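PDB 3HUR: alanine racemase from Oenococcus oeni PSU-1, which belongs to the alanine racemase family, whose chains pair an N-terminal TIM-barrel domain with a C-terminal domain rich in beta strands. Local coordinates for residues L39-Y44 with D360-T365; P50-F55 with L73-A78; N205-I210 with V232-G237; Y44-I49 with E344-E349; S67-A72 with K96-H101. All blocks are in the same frame, centred on the assembly; numbering follows the deposited sequence.

Interaction 1: residues L39-Y44 with D360-T365. With SO4 (sulfate ion), chain D.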
# COMPACT_ATOMS: atom_id res chain seq x y z
N LEU A 39 8.37 15.65 24.69
CA LEU A 39 8.32 14.26 24.38
C LEU A 39 6.91 13.90 23.97
O LEU A 39 6.13 13.40 24.77
CB LEU A 39 8.67 13.49 25.63
CG LEU A 39 10.15 13.58 26.00
CD1 LEU A 39 10.36 12.69 27.18
CD2 LEU A 39 11.08 13.17 24.81
N LYS A 40 6.53 14.14 22.73
CA LYS A 40 5.20 13.76 22.32
C LYS A 40 5.28 12.43 21.59
O LYS A 40 6.34 12.05 21.08
CB LYS A 40 4.61 14.82 21.43
CG LYS A 40 4.61 16.22 22.03
CD LYS A 40 4.14 17.18 20.98
CE LYS A 40 3.89 18.60 21.48
NZ LYS A 40 3.46 19.37 20.27
N ALA A 41 4.17 11.71 21.57
CA ALA A 41 4.09 10.46 20.80
C ALA A 41 5.16 9.47 21.25
O ALA A 41 5.94 8.99 20.45
CB ALA A 41 4.26 10.76 19.28
N ASP A 42 5.21 9.22 22.56
CA ASP A 42 6.17 8.32 23.15
C ASP A 42 7.56 8.63 22.71
O ASP A 42 8.28 7.75 22.16
CB ASP A 42 5.79 6.86 22.80
CG ASP A 42 6.55 5.82 23.65
OD1 ASP A 42 6.56 4.64 23.22
OD2 ASP A 42 7.13 6.15 24.72
N GLY A 43 7.96 9.87 22.93
CA GLY A 43 9.34 10.28 22.65
C GLY A 43 9.60 10.25 21.19
O GLY A 43 10.64 9.82 20.73
N TYR A 44 8.62 10.70 20.45
CA TYR A 44 8.71 10.75 18.98
C TYR A 44 8.92 9.37 18.49
O TYR A 44 9.75 9.14 17.68
CB TYR A 44 9.81 11.73 18.51
CG TYR A 44 9.38 13.10 18.85
CD1 TYR A 44 9.78 13.71 20.03
CD2 TYR A 44 8.48 13.76 18.06
CE1 TYR A 44 9.35 15.01 20.36
CE2 TYR A 44 8.02 15.01 18.38
CZ TYR A 44 8.46 15.64 19.53
OH TYR A 44 7.96 16.90 19.83
N ASP A 360 -5.21 17.00 17.77
CA ASP A 360 -3.79 17.10 17.42
C ASP A 360 -3.07 15.74 17.60
O ASP A 360 -2.53 15.47 18.65
CB ASP A 360 -3.09 18.17 18.28
CG ASP A 360 -1.70 18.55 17.73
OD1 ASP A 360 -1.05 17.73 17.08
OD2 ASP A 360 -1.22 19.70 17.95
N GLU A 361 -3.01 14.92 16.56
CA GLU A 361 -2.41 13.56 16.62
C GLU A 361 -1.00 13.42 16.04
O GLU A 361 -0.84 13.56 14.85
CB GLU A 361 -3.29 12.61 15.83
CG GLU A 361 -2.94 11.12 16.08
CD GLU A 361 -3.79 10.16 15.27
OE1 GLU A 361 -4.28 10.58 14.17
OE2 GLU A 361 -3.95 8.98 15.73
N ILE A 362 -0.00 13.12 16.85
CA ILE A 362 1.31 12.80 16.31
C ILE A 362 1.51 11.29 16.38
O ILE A 362 1.05 10.66 17.34
CB ILE A 362 2.44 13.51 17.05
CG1 ILE A 362 2.20 15.02 17.00
CG2 ILE A 362 3.73 13.24 16.39
CD1 ILE A 362 3.32 15.91 17.61
N GLN A 363 2.18 10.73 15.36
CA GLN A 363 2.39 9.31 15.22
C GLN A 363 3.74 9.00 14.60
O GLN A 363 4.21 9.76 13.78
CB GLN A 363 1.32 8.70 14.34
CG GLN A 363 0.05 8.43 15.04
CD GLN A 363 -0.98 7.77 14.13
OE1 GLN A 363 -1.47 6.68 14.41
NE2 GLN A 363 -1.30 8.43 13.04
N THR A 364 4.34 7.87 14.99
CA THR A 364 5.61 7.44 14.42
C THR A 364 5.42 7.00 12.97
O THR A 364 4.33 6.59 12.56
CB THR A 364 6.28 6.27 15.18
OG1 THR A 364 7.61 6.08 14.65
CG2 THR A 364 5.51 5.00 14.99
N THR A 365 6.47 7.19 12.20
CA THR A 365 6.56 6.74 10.82
C THR A 365 7.85 5.93 10.67
O THR A 365 8.29 5.72 9.54
CB THR A 365 6.62 7.96 9.80
OG1 THR A 365 7.82 8.71 10.07
CG2 THR A 365 5.40 8.85 9.91
S SO4 D . 2.04 9.82 24.50
O1 SO4 D . 1.71 9.17 23.24
O2 SO4 D . 1.64 11.26 24.57
O3 SO4 D . 1.40 8.98 25.50
O4 SO4 D . 3.50 9.72 24.63

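Interaction 2: residues P50-F55 with L73-A78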
# COMPACT_ATOMS: atom_id res chain seq x y z
N PRO A 50 12.63 6.06 28.72
CA PRO A 50 14.07 6.02 28.63
C PRO A 50 14.70 7.37 28.27
O PRO A 50 15.72 7.72 28.83
CB PRO A 50 14.35 4.99 27.52
CG PRO A 50 13.06 4.47 27.11
CD PRO A 50 12.02 4.92 28.03
N LEU A 51 14.09 8.09 27.34
CA LEU A 51 14.54 9.45 27.01
C LEU A 51 14.46 10.37 28.28
O LEU A 51 15.44 10.94 28.70
CB LEU A 51 13.74 10.01 25.83
CG LEU A 51 14.13 9.55 24.41
CD1 LEU A 51 13.10 10.03 23.39
CD2 LEU A 51 15.52 10.00 24.02
N ALA A 52 13.31 10.41 28.93
CA ALA A 52 13.15 11.18 30.15
C ALA A 52 14.15 10.79 31.25
O ALA A 52 14.76 11.67 31.84
CB ALA A 52 11.78 11.08 30.66
N LYS A 53 14.31 9.51 31.54
CA LYS A 53 15.29 9.08 32.51
C LYS A 53 16.69 9.53 32.12
O LYS A 53 17.45 9.97 32.96
CB LYS A 53 15.33 7.57 32.65
CG LYS A 53 14.19 6.97 33.39
CD LYS A 53 14.34 5.46 33.37
CE LYS A 53 13.27 4.76 34.20
NZ LYS A 53 13.57 4.83 35.68
N ALA A 54 17.06 9.38 30.86
CA ALA A 54 18.36 9.87 30.41
C ALA A 54 18.49 11.40 30.66
O ALA A 54 19.55 11.88 31.01
CB ALA A 54 18.58 9.57 28.96
N PHE A 55 17.41 12.15 30.48
CA PHE A 55 17.54 13.58 30.68
C PHE A 55 17.63 13.96 32.16
O PHE A 55 18.27 14.96 32.48
CB PHE A 55 16.39 14.36 30.03
CG PHE A 55 16.25 14.16 28.56
CD1 PHE A 55 17.32 13.89 27.77
CD2 PHE A 55 15.01 14.24 27.96
CE1 PHE A 55 17.15 13.72 26.41
CE2 PHE A 55 14.84 14.08 26.63
CZ PHE A 55 15.90 13.81 25.85
N LEU A 73 1.37 10.53 34.26
CA LEU A 73 1.20 9.51 35.30
C LEU A 73 2.16 8.32 35.15
O LEU A 73 2.78 7.93 36.12
CB LEU A 73 -0.27 9.05 35.37
CG LEU A 73 -1.26 10.20 35.72
CD1 LEU A 73 -2.67 9.74 36.05
CD2 LEU A 73 -0.77 11.04 36.85
N GLU A 74 2.34 7.83 33.93
CA GLU A 74 3.30 6.77 33.68
C GLU A 74 4.72 7.18 33.94
O GLU A 74 5.51 6.40 34.42
CB GLU A 74 3.26 6.34 32.19
CG GLU A 74 2.12 5.44 31.71
CD GLU A 74 2.20 5.20 30.17
OE1 GLU A 74 3.00 4.33 29.67
OE2 GLU A 74 1.49 5.93 29.47
N LEU A 75 5.09 8.35 33.49
CA LEU A 75 6.41 8.87 33.78
C LEU A 75 6.60 8.90 35.33
O LEU A 75 7.66 8.54 35.84
CB LEU A 75 6.57 10.25 33.14
CG LEU A 75 6.81 10.36 31.61
CD1 LEU A 75 6.62 11.80 31.09
CD2 LEU A 75 8.25 9.91 31.29
N ARG A 76 5.56 9.29 36.06
CA ARG A 76 5.68 9.39 37.53
C ARG A 76 5.92 8.02 38.13
O ARG A 76 6.82 7.85 38.93
CB ARG A 76 4.44 10.04 38.17
CG ARG A 76 4.34 11.51 37.94
CD ARG A 76 5.45 12.25 38.68
NE ARG A 76 5.37 13.71 38.47
CZ ARG A 76 6.42 14.46 38.23
NH1 ARG A 76 7.62 13.94 38.15
NH2 ARG A 76 6.28 15.75 38.03
N GLN A 77 5.10 7.05 37.71
CA GLN A 77 5.32 5.66 38.03
C GLN A 77 6.73 5.19 37.74
O GLN A 77 7.21 4.30 38.44
CB GLN A 77 4.40 4.76 37.21
CG GLN A 77 3.00 4.59 37.74
CD GLN A 77 2.36 3.31 37.21
OE1 GLN A 77 2.74 2.79 36.13
NE2 GLN A 77 1.39 2.78 37.96
N ALA A 78 7.37 5.71 36.69
CA ALA A 78 8.73 5.25 36.34
C ALA A 78 9.82 5.98 37.11
O ALA A 78 11.00 5.85 36.77
CB ALA A 78 8.97 5.37 34.88

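Interaction 3: residues N205-I210 with V232-G237. With SO4 (sulfate ion), chain B.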
# COMPACT_ATOMS: atom_id res chain seq x y z
N ASN A 205 10.35 26.98 20.20
CA ASN A 205 10.23 25.55 19.79
C ASN A 205 11.50 25.17 19.08
O ASN A 205 12.47 25.92 19.14
CB ASN A 205 9.01 25.31 18.92
CG ASN A 205 9.10 26.01 17.58
OD1 ASN A 205 10.17 26.48 17.16
ND2 ASN A 205 7.96 26.10 16.89
N SER A 206 11.52 24.00 18.45
CA SER A 206 12.76 23.45 17.89
C SER A 206 13.31 24.36 16.81
O SER A 206 14.51 24.58 16.70
CB SER A 206 12.53 22.05 17.28
OG SER A 206 12.55 20.99 18.25
N ALA A 207 12.41 24.80 15.96
CA ALA A 207 12.76 25.55 14.78
C ALA A 207 13.29 26.97 15.19
O ALA A 207 14.32 27.44 14.69
CB ALA A 207 11.53 25.63 13.84
N THR A 208 12.59 27.58 16.15
CA THR A 208 13.02 28.81 16.72
C THR A 208 14.40 28.62 17.30
O THR A 208 15.30 29.44 17.05
CB THR A 208 12.05 29.31 17.77
OG1 THR A 208 10.71 29.21 17.27
CG2 THR A 208 12.32 30.78 18.08
N CYS A 209 14.61 27.54 18.04
CA CYS A 209 15.95 27.33 18.61
C CYS A 209 17.02 27.22 17.53
O CYS A 209 18.13 27.77 17.66
CB CYS A 209 15.98 26.08 19.51
SG CYS A 209 15.08 26.21 21.08
N ILE A 210 16.70 26.50 16.45
CA ILE A 210 17.76 26.19 15.48
C ILE A 210 18.12 27.43 14.66
O ILE A 210 19.24 27.90 14.74
CB ILE A 210 17.38 25.04 14.51
CG1 ILE A 210 17.23 23.71 15.26
CG2 ILE A 210 18.44 24.93 13.38
CD1 ILE A 210 16.56 22.67 14.48
N VAL A 232 16.74 14.73 13.80
CA VAL A 232 16.27 14.94 12.44
C VAL A 232 16.21 16.44 12.12
O VAL A 232 16.22 17.28 13.02
CB VAL A 232 14.84 14.37 12.19
CG1 VAL A 232 14.79 12.89 12.49
CG2 VAL A 232 13.80 15.17 12.96
N ASN A 233 16.09 16.73 10.82
CA ASN A 233 15.79 18.06 10.31
C ASN A 233 14.32 18.40 10.44
O ASN A 233 13.52 17.97 9.65
CB ASN A 233 16.18 18.17 8.84
CG ASN A 233 16.31 19.61 8.37
OD1 ASN A 233 17.26 19.96 7.66
ND2 ASN A 233 15.39 20.47 8.81
N VAL A 234 13.98 19.24 11.40
CA VAL A 234 12.58 19.71 11.61
C VAL A 234 11.85 20.46 10.43
O VAL A 234 10.63 20.51 10.39
CB VAL A 234 12.57 20.55 12.91
CG1 VAL A 234 11.27 21.38 13.08
CG2 VAL A 234 12.77 19.58 14.09
N SER A 235 12.60 20.98 9.46
CA SER A 235 12.03 21.78 8.35
C SER A 235 11.49 20.98 7.15
O SER A 235 11.03 21.58 6.17
CB SER A 235 13.12 22.73 7.82
OG SER A 235 14.09 22.01 7.09
N ASN A 236 11.54 19.65 7.24
CA ASN A 236 11.29 18.70 6.13
C ASN A 236 11.80 19.12 4.76
O ASN A 236 11.04 19.34 3.84
CB ASN A 236 9.85 18.13 6.09
CG ASN A 236 8.77 19.15 5.79
OD1 ASN A 236 7.95 19.47 6.67
ND2 ASN A 236 8.71 19.62 4.54
N GLY A 237 13.12 19.24 4.64
CA GLY A 237 13.74 19.63 3.37
C GLY A 237 13.99 21.13 3.17
O GLY A 237 15.06 21.51 2.67
S SO4 B . 8.68 21.18 18.32
O1 SO4 B . 8.64 19.94 17.59
O2 SO4 B . 8.29 22.32 17.52
O3 SO4 B . 7.69 21.13 19.35
O4 SO4 B . 10.08 21.28 18.72

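Interaction 4: residues Y44-I49 with E344-E349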
# COMPACT_ATOMS: atom_id res chain seq x y z
N TYR A 44 8.62 10.70 20.45
CA TYR A 44 8.71 10.75 18.98
C TYR A 44 8.92 9.37 18.49
O TYR A 44 9.75 9.14 17.68
CB TYR A 44 9.81 11.73 18.51
CG TYR A 44 9.38 13.10 18.85
CD1 TYR A 44 9.78 13.71 20.03
CD2 TYR A 44 8.48 13.76 18.06
CE1 TYR A 44 9.35 15.01 20.36
CE2 TYR A 44 8.02 15.01 18.38
CZ TYR A 44 8.46 15.64 19.53
OH TYR A 44 7.96 16.90 19.83
N GLY A 45 8.14 8.46 19.02
CA GLY A 45 8.29 7.06 18.69
C GLY A 45 9.61 6.39 19.03
O GLY A 45 9.89 5.33 18.49
N LEU A 46 10.38 6.99 19.92
CA LEU A 46 11.67 6.43 20.33
C LEU A 46 11.69 6.02 21.79
O LEU A 46 12.60 5.29 22.22
CB LEU A 46 12.82 7.41 20.08
CG LEU A 46 13.00 7.83 18.64
CD1 LEU A 46 14.28 8.59 18.49
CD2 LEU A 46 12.96 6.63 17.72
N GLY A 47 10.71 6.48 22.57
CA GLY A 47 10.51 5.99 23.93
C GLY A 47 10.61 7.11 24.95
O GLY A 47 11.65 7.58 25.26
N ALA A 48 9.50 7.54 25.49
CA ALA A 48 9.51 8.73 26.33
C ALA A 48 10.20 8.45 27.67
O ALA A 48 10.98 9.23 28.17
CB ALA A 48 8.11 9.23 26.51
N ILE A 49 9.92 7.31 28.25
CA ILE A 49 10.47 6.98 29.54
C ILE A 49 12.00 6.93 29.55
O ILE A 49 12.60 7.68 30.28
CB ILE A 49 9.88 5.68 30.02
CG1 ILE A 49 8.38 5.86 30.08
CG2 ILE A 49 10.43 5.26 31.35
CD1 ILE A 49 7.76 5.37 31.29
N GLU A 344 15.45 12.75 7.55
CA GLU A 344 14.03 12.57 7.28
C GLU A 344 13.26 12.47 8.59
O GLU A 344 13.75 11.94 9.56
CB GLU A 344 13.75 11.32 6.39
CG GLU A 344 12.23 11.07 6.15
CD GLU A 344 11.90 9.96 5.18
OE1 GLU A 344 12.83 9.31 4.66
OE2 GLU A 344 10.69 9.73 4.94
N GLN A 345 12.03 12.97 8.60
CA GLN A 345 11.20 12.92 9.80
C GLN A 345 10.88 11.46 10.23
O GLN A 345 10.81 10.57 9.42
CB GLN A 345 9.86 13.65 9.60
CG GLN A 345 9.86 14.93 8.80
CD GLN A 345 10.27 16.16 9.62
OE1 GLN A 345 9.41 16.96 10.03
NE2 GLN A 345 11.57 16.31 9.86
N ILE A 346 10.67 11.27 11.54
CA ILE A 346 10.27 9.99 12.07
C ILE A 346 8.88 10.06 12.66
O ILE A 346 8.39 9.07 13.15
CB ILE A 346 11.28 9.43 13.05
CG1 ILE A 346 11.50 10.38 14.23
CG2 ILE A 346 12.56 9.16 12.33
CD1 ILE A 346 12.38 9.82 15.30
N THR A 347 8.23 11.22 12.52
CA THR A 347 6.83 11.40 12.96
C THR A 347 6.06 12.18 11.95
O THR A 347 6.63 12.93 11.19
CB THR A 347 6.72 12.17 14.29
OG1 THR A 347 7.65 13.24 14.27
CG2 THR A 347 7.05 11.31 15.48
N VAL A 348 4.74 12.00 11.97
CA VAL A 348 3.81 12.76 11.18
C VAL A 348 2.77 13.31 12.17
O VAL A 348 2.39 12.62 13.09
CB VAL A 348 3.11 11.91 10.04
CG1 VAL A 348 2.38 10.66 10.63
CG2 VAL A 348 2.09 12.73 9.20
N GLU A 349 2.33 14.53 11.94
CA GLU A 349 1.29 15.19 12.72
C GLU A 349 0.05 15.53 11.89
O GLU A 349 0.16 15.99 10.79
CB GLU A 349 1.86 16.49 13.26
CG GLU A 349 0.91 17.28 14.16
CD GLU A 349 1.67 18.14 15.14
OE1 GLU A 349 2.86 18.41 14.86
OE2 GLU A 349 1.11 18.50 16.20

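Interaction 5: residues S67-A72 with K96-H101. With SO4 (sulfate ion), chain D.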
# COMPACT_ATOMS: atom_id res chain seq x y z
N SER A 67 1.83 15.16 25.99
CA SER A 67 0.53 15.50 25.35
C SER A 67 -0.72 14.96 26.04
O SER A 67 -1.82 15.29 25.68
CB SER A 67 0.50 14.96 23.91
OG SER A 67 1.79 15.12 23.28
N ASN A 68 -0.52 14.07 27.00
CA ASN A 68 -1.62 13.38 27.63
C ASN A 68 -1.29 13.21 29.12
O ASN A 68 -0.18 12.90 29.52
CB ASN A 68 -1.84 12.01 26.98
CG ASN A 68 -2.45 12.09 25.56
OD1 ASN A 68 -3.68 12.30 25.37
ND2 ASN A 68 -1.60 11.86 24.57
N LEU A 69 -2.29 13.45 29.94
CA LEU A 69 -2.19 13.18 31.34
C LEU A 69 -1.63 11.76 31.59
O LEU A 69 -0.67 11.58 32.34
CB LEU A 69 -3.58 13.30 31.93
CG LEU A 69 -3.66 13.15 33.44
CD1 LEU A 69 -2.75 14.17 34.09
CD2 LEU A 69 -5.14 13.28 33.90
N ASP A 70 -2.21 10.77 30.95
CA ASP A 70 -1.82 9.39 31.23
C ASP A 70 -0.32 9.16 30.98
O ASP A 70 0.32 8.51 31.79
CB ASP A 70 -2.81 8.37 30.62
CG ASP A 70 -2.49 7.95 29.17
OD1 ASP A 70 -1.94 8.76 28.37
OD2 ASP A 70 -2.81 6.77 28.84
N GLU A 71 0.30 9.81 30.00
CA GLU A 71 1.78 9.79 29.91
C GLU A 71 2.51 10.44 31.10
O GLU A 71 3.61 10.02 31.46
CB GLU A 71 2.27 10.44 28.61
CG GLU A 71 3.72 10.13 28.25
CD GLU A 71 3.96 8.62 27.96
OE1 GLU A 71 2.97 7.85 27.76
OE2 GLU A 71 5.15 8.20 27.96
N ALA A 72 1.92 11.49 31.67
CA ALA A 72 2.51 12.14 32.89
C ALA A 72 2.52 11.13 34.02
O ALA A 72 3.54 10.86 34.57
CB ALA A 72 1.75 13.37 33.27
N LYS A 96 -6.90 17.52 41.42
CA LYS A 96 -6.23 16.74 42.44
C LYS A 96 -5.08 15.98 41.84
O LYS A 96 -4.00 15.88 42.43
CB LYS A 96 -7.21 15.77 43.12
N LEU A 97 -5.29 15.42 40.67
CA LEU A 97 -4.21 14.63 40.06
C LEU A 97 -3.05 15.53 39.75
O LEU A 97 -1.91 15.23 40.10
CB LEU A 97 -4.68 13.91 38.80
CG LEU A 97 -5.42 12.60 39.06
CD1 LEU A 97 -5.88 12.02 37.73
CD2 LEU A 97 -4.54 11.61 39.86
N PHE A 98 -3.33 16.64 39.08
CA PHE A 98 -2.28 17.61 38.73
C PHE A 98 -1.47 18.02 39.94
O PHE A 98 -0.25 18.02 39.88
CB PHE A 98 -2.84 18.88 38.09
CG PHE A 98 -3.69 18.65 36.86
CD1 PHE A 98 -3.23 17.86 35.82
CD2 PHE A 98 -4.91 19.29 36.72
CE1 PHE A 98 -3.99 17.68 34.70
CE2 PHE A 98 -5.69 19.11 35.57
CZ PHE A 98 -5.24 18.30 34.58
N ILE A 99 -2.13 18.38 41.04
CA ILE A 99 -1.41 18.88 42.21
C ILE A 99 -0.59 17.77 42.86
O ILE A 99 0.58 17.94 43.14
CB ILE A 99 -2.37 19.53 43.26
CG1 ILE A 99 -3.06 20.76 42.67
CG2 ILE A 99 -1.61 19.94 44.51
CD1 ILE A 99 -4.43 21.03 43.30
N ASP A 100 -1.21 16.62 43.08
CA ASP A 100 -0.52 15.56 43.82
C ASP A 100 0.69 15.02 43.11
O ASP A 100 1.62 14.53 43.76
CB ASP A 100 -1.46 14.39 44.13
CG ASP A 100 -2.58 14.75 45.14
OD1 ASP A 100 -2.48 15.82 45.87
OD2 ASP A 100 -3.56 13.94 45.18
N HIS A 101 0.68 15.08 41.78
CA HIS A 101 1.76 14.53 40.97
C HIS A 101 2.68 15.59 40.35
O HIS A 101 3.52 15.26 39.48
CB HIS A 101 1.16 13.64 39.86
CG HIS A 101 0.41 12.46 40.37
ND1 HIS A 101 1.04 11.36 40.91
CD2 HIS A 101 -0.92 12.19 40.39
CE1 HIS A 101 0.13 10.47 41.26
NE2 HIS A 101 -1.07 10.95 40.95
S SO4 D . 2.04 9.82 24.50
O1 SO4 D . 1.71 9.17 23.24
O2 SO4 D . 1.64 11.26 24.57
O3 SO4 D . 1.40 8.98 25.50
O4 SO4 D . 3.50 9.72 24.63

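Interaction 1: residues L39-Y44 with D360-T365
Lys40 lies against Ile362 with the flank of its aliphatic chain. Its CG is anti to the carbonyl carbon (chi1 -55°), and the rest of the chain is extended. CB sits at the margin of the contact, 4.2 Å from Ile362 CD1. CG rests on Ser67, outside the two segments. CD makes the closest approach, 3.7 Å from the same Ile362 CD1. CE carries the chain on past the isoleucine. At the tip, NZ is 5.2 Å from Asp360 OD2, too far for direct contact. The two side chains cross obliquely, and only the outermost methyl of Ile362 meets the lysine.

The other branch of Ile362 serves Ala41. Ile362 CG2 is 3.8 Å from Ala41 CB, and Ala41 CB is equally close to Ile362 O. Lys40 O accepts from Tyr44 N at 2.7 Å and lies 3.8 Å above the plane of the Tyr44 ring, over its centre. Asp42 N gives a hydrogen bond of 2.7 Å to sulfate O4, with an N-H...O angle of 151°. Arg8 of the second subunit binds the same sulfate.

Phi is positive from Ala41 to Gly45, so residues 41-45 form a short left-handed helical turn. It follows barrel strand 34-38, precedes helix 48-57, and packs its Ala41 side on strand 357-364.

Interaction 2: residues P50-F55 with L73-A78
Ala52 and Leu75 mark where helix 48-57 meets helix 69-77, with their CA atoms 8.0 Å apart. Both helices belong to the TIM barrel. They follow strands 34-38 and 63-66, which are neighbours in the parallel sheet, so this is packing between consecutive helices on the outside of the barrel.

The apolar part is small. Ala52 CB points at the other helix and meets Leu75 CD2 at 3.8 Å. The leucine reaches it with this one methyl. Leu80 and the strand residue Leu64 also touch Ala52, while Leu80 and Val66 touch Leu75, so the pair sits over the barrel wall.

The polar part lies at the end of helix 69-77. Ala78 is the first residue to leave the helix, and its N makes weak bonds back to the carbonyls of Glu74 and Leu75. Its CB faces the lysine chain, 4.4 Å from Lys53 CE. A carbonyl at a helix C terminus probably carries extra negative character, which would suit a lysine partner.

Away from this contact, Arg76 binds the carbonyls of Leu80, Leu82, His101 and Asp102. Glu74 forms a salt bridge with Lys371 of the second subunit.

Lys53 runs extended to CE and then bends (chi4 -77°). This brings NZ to Ala78 O at 3.0 Å, with a C=O...N angle of 164°, nearly along the C=O axis.

Interaction 3: residues N205-I210 with V232-G237
Val234 turns its two methyls onto neighbouring residues in the first turn of helix 206-211. CG2 faces Ser206 CB at 4.0 Å, and CG1 faces Ala207 CB at 4.3 Å. With CG1 anti to the backbone N (chi1 166°), the two branches divide between serine and alanine. The valine itself lies in a type I beta turn from Asn233 to Asn236. Gln227 also packs on it.

Ser206 meets the valine mainly with its CB. Its hydroxyl, beside its own backbone N, is directed at a sulfate. Ser206 OG is modelled 2.5 Å from sulfate O4, a short hydrogen bond whose exact length is doubtful. Ser206 N adds a weak bond to the same oxygen. Gln227 N also binds the sulfate, and the backbone N atoms of Gly226 and Leu228 hold the serine hydroxyl.

Asn205 caps the helix. Its CG sits between the backbone N and the carbonyl carbon (chi1 66°), folding the amide back over the first turn. Asn205 OD1 takes two bonds. Thr208 N comes almost straight at 2.8 Å, with an N-H...O angle of 176°. Thr208 OG1, also at 2.8 Å, comes from above the carbonyl plane.

The sulfate thus rests near the N-capped start of a helix that follows barrel strand 201-202. Many TIM barrels hold phosphate groups in such places, at the C-terminal ends of their strands.

Interaction 4: residues Y44-I49 with E344-E349
Ile346, which packs on Tyr44 and Leu46, has a carbonyl oxygen gripped by two donors. Thr365 N binds it, and Thr364 OG1 adds a weak bond. These fix the backbone just before strand 347-353.

The side chain of Ile346 points at the other segment. CG1 sits between the backbone N and the carbonyl carbon (chi1 60°) and carries CD1 into the contact. Ile346 CD1 lies 3.6 Å from Tyr44 O, a packing contact. The same methyl meets Leu46 CD1 at 3.9 Å and is almost as close to the other methyl of the leucine. It therefore sits against the fork of Leu46, and the two side chains cross at about a right angle. Phe251 touches both.

Strands 347-353 and 357-364 form a beta hairpin, and Thr347 opens its first strand. Here the hairpin packs on the left-handed turn that follows barrel strand 34-38.

Thr347 CG2 comes to the Tyr44 ring at its edge, near the ring plane, 3.8 Å from CD2. Thr347 OG1 is 3.9 Å from that same ring carbon. Nearby carbonyls of the turn have partners too: Gly45 O is bound by Arg372 NH2, and Leu46 O by Tyr374 OH.

Interaction 5: residues S67-A72 with K96-H101
Leu69 fits its two methyls against Leu97 and Phe98. This is packing between two consecutive outer helices of the TIM barrel, 69-77 and 95-100. Leu69 CD1 is 3.8 Å from Phe98 CE1 and slightly farther from CD1 of the ring. Leu69 CD2 meets Leu97 CD1 at 4.1 Å. The leucine crosses both partners at about a right angle. Its CG is anti to the backbone N (chi1 -175°), which sends the branch out toward helix 95-100.

The next shell is apolar on the barrel side. Ile103 of strand 103-107 touches Leu69, Ala72 and Phe98, so it sits beneath both helices. Phe98 also rests on Ile105 and Leu123. Leu97 uses its other methyl, CD2, at the edge of the His101 ring, in the ring plane. The carbonyl of His101 accepts from Arg76 NE, a second tie between the helices.

Farther out, the start of helix 69-77 faces the second subunit. Asp70 forms a salt bridge with Arg8 of that subunit, and Glu71 with its Lys371. Ser67 O accepts a hydrogen bond from His7 ND1 of the same neighbour. A sulfate lies at this boundary. Asn68 holds the N-cap position but makes no capping bond with its side chain. Instead, Asn68 ND2 donates to sulfate O2 at 3.3 Å, with an N-H...O angle of 164°.

From the N terminus, interaction 1 opens first at 39-44, and interaction 4 follows from the shared Tyr44. Interaction 2 opens at 50-55 and interaction 5 at 67-72. Interaction 2 closes at 73-78, before interaction 5 closes at 96-101, so these two cross. Both join outer helices of the barrel through helix 69-77. Interaction 3 opens and closes later, linking helix 206-211 to the loop at 232-237. Interaction 4 closes at 344-349 and interaction 1 last, at 360-365. The long loop of interaction 1 therefore encloses that of interaction 4, which encloses the other three. Interactions 1 and 4 bring the two strands of one hairpin to the barrel. Interactions 1 and 5 share a sulfate.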